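Local coordinates for protein fructuronate-tagaturonate epimerase UxaE from Cohnella laeviribosi in complex with 1 glycerol (Cohnella laeviribosi, PDB 6IL9) that epimerises fructuronate and tagaturonate, probably with the help of a bound zinc ion, in a TIM-barrel enzyme, at residues W372-A375 with V376-V379. Numbering follows the deposited sequence.
Sequences WLEA and VRIV
E374 and R377, three residues apart on helix 369-382, which follows the eighth strand of the TIM barrel, form an i to i+3 salt bridge. From R377 CB, which rests 3.5 Å from L373 O, CG leaves anti to the backbone N (chi1 -167°), and CD passes 3.7 Å from E374 OE1. The chain then bends at chi3, turning the guanidinium side-on to the carboxylate: R377 NE donates to E374 OE1 and R377 NH2 to E374 OE2, each bond 2.9 Å long. Both oxygens are met on their syn sides, though the donors stand out of the carboxylate plane, while the oxygens lie close to the guanidinium plane; the two planes lie 27° apart. Arginine suits the place because its flat head offers N-H groups on several sides, and NH1 turns to N430 OD1. A leucine in place of R377 would probably leave the carboxylate of buried E374 without its positive mate and N430 OD1 without this donor.

Backbone i to i+4 hydrogen bonds, such as V376 N to W372 O, run along the helix. W372 suits a buried site because its ring offers an apolar face while NE1 bonds to L438 O. Branched V376 supplies the methyl for that face: CG2 sits 3.7 Å from the centroid of the W372 six-membered ring, 11° off its normal, a CH-pi contact.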
loop_
_atom_site.group_PDB
_atom_site.type_symbol
_atom_site.label_atom_id
_atom_site.label_comp_id
_atom_site.label_asym_id
_atom_site.label_seq_id
_atom_site.Cartn_x
_atom_site.Cartn_y
_atom_site.Cartn_z
ATOM N N TRP A 372 -1.236 -3.491 -10.244
ATOM C CA TRP A 372 -0.721 -4.594 -11.046
ATOM C C TRP A 372 -1.787 -5.101 -12.016
ATOM O O TRP A 372 -1.489 -5.396 -13.179
ATOM C CB TRP A 372 -0.225 -5.698 -10.099
ATOM C CG TRP A 372 -0.445 -7.125 -10.512
ATOM C CD1 TRP A 372 -1.417 -7.981 -10.047
ATOM C CD2 TRP A 372 0.354 -7.886 -11.421
ATOM N NE1 TRP A 372 -1.284 -9.215 -10.637
ATOM C CE2 TRP A 372 -0.195 -9.188 -11.475
ATOM C CE3 TRP A 372 1.486 -7.597 -12.191
ATOM C CZ2 TRP A 372 0.345 -10.197 -12.285
ATOM C CZ3 TRP A 372 2.025 -8.601 -12.984
ATOM C CH2 TRP A 372 1.446 -9.882 -13.032
ATOM N N LEU A 373 -3.046 -5.178 -11.576
ATOM C CA LEU A 373 -4.071 -5.658 -12.496
ATOM C C LEU A 373 -4.295 -4.685 -13.651
ATOM O O LEU A 373 -4.653 -5.113 -14.753
ATOM C CB LEU A 373 -5.390 -5.915 -11.755
ATOM C CG LEU A 373 -5.436 -7.130 -10.831
ATOM C CD1 LEU A 373 -6.836 -7.278 -10.223
ATOM C CD2 LEU A 373 -5.035 -8.429 -11.546
ATOM N N GLU A 374 -4.091 -3.380 -13.436
ATOM C CA GLU A 374 -4.183 -2.459 -14.568
ATOM C C GLU A 374 -3.056 -2.681 -15.565
ATOM O O GLU A 374 -3.251 -2.481 -16.769
ATOM C CB GLU A 374 -4.169 -1.012 -14.094
ATOM C CG GLU A 374 -5.461 -0.588 -13.409
ATOM C CD GLU A 374 -6.699 -0.793 -14.265
ATOM O OE1 GLU A 374 -6.652 -0.551 -15.499
ATOM O OE2 GLU A 374 -7.740 -1.193 -13.691
ATOM N N ALA A 375 -1.881 -3.089 -15.090
ATOM C CA ALA A 375 -0.802 -3.440 -16.012
ATOM C C ALA A 375 -1.149 -4.703 -16.790
ATOM O O ALA A 375 -0.919 -4.782 -18.009
ATOM C CB ALA A 375 0.511 -3.612 -15.240
ATOM N N VAL A 376 -1.722 -5.695 -16.104
ATOM C CA VAL A 376 -2.180 -6.905 -16.782
ATOM C C VAL A 376 -3.228 -6.562 -17.833
ATOM O O VAL A 376 -3.217 -7.111 -18.944
ATOM C CB VAL A 376 -2.720 -7.921 -15.756
ATOM C CG1 VAL A 376 -3.400 -9.097 -16.484
ATOM C CG2 VAL A 376 -1.600 -8.436 -14.864
ATOM N N ARG A 377 -4.141 -5.642 -17.505
ATOM C CA ARG A 377 -5.150 -5.223 -18.472
ATOM C C ARG A 377 -4.506 -4.629 -19.724
ATOM O O ARG A 377 -4.961 -4.885 -20.844
ATOM C CB ARG A 377 -6.102 -4.218 -17.828
ATOM C CG ARG A 377 -7.355 -3.971 -18.632
ATOM C CD ARG A 377 -7.985 -2.637 -18.256
ATOM N NE ARG A 377 -8.378 -2.518 -16.848
ATOM C CZ ARG A 377 -9.499 -3.019 -16.329
ATOM N NH1 ARG A 377 -10.334 -3.720 -17.083
ATOM N NH2 ARG A 377 -9.780 -2.830 -15.046
ATOM N N ILE A 378 -3.437 -3.845 -19.560
ATOM C CA ILE A 378 -2.733 -3.327 -20.733
ATOM C C ILE A 378 -2.180 -4.475 -21.575
ATOM O O ILE A 378 -2.213 -4.426 -22.813
ATOM C CB ILE A 378 -1.613 -2.360 -20.306
ATOM C CG1 ILE A 378 -2.203 -1.086 -19.705
ATOM C CG2 ILE A 378 -0.688 -2.045 -21.507
ATOM C CD1 ILE A 378 -3.078 -0.300 -20.628
ATOM N N VAL A 379 -1.639 -5.508 -20.923
ATOM C CA VAL A 379 -1.116 -6.658 -21.660
ATOM C C VAL A 379 -2.243 -7.362 -22.409
ATOM O O VAL A 379 -2.102 -7.725 -23.586
ATOM C CB VAL A 379 -0.372 -7.623 -20.714
ATOM C CG1 VAL A 379 0.034 -8.902 -21.454
ATOM C CG2 VAL A 379 0.854 -6.950 -20.123
#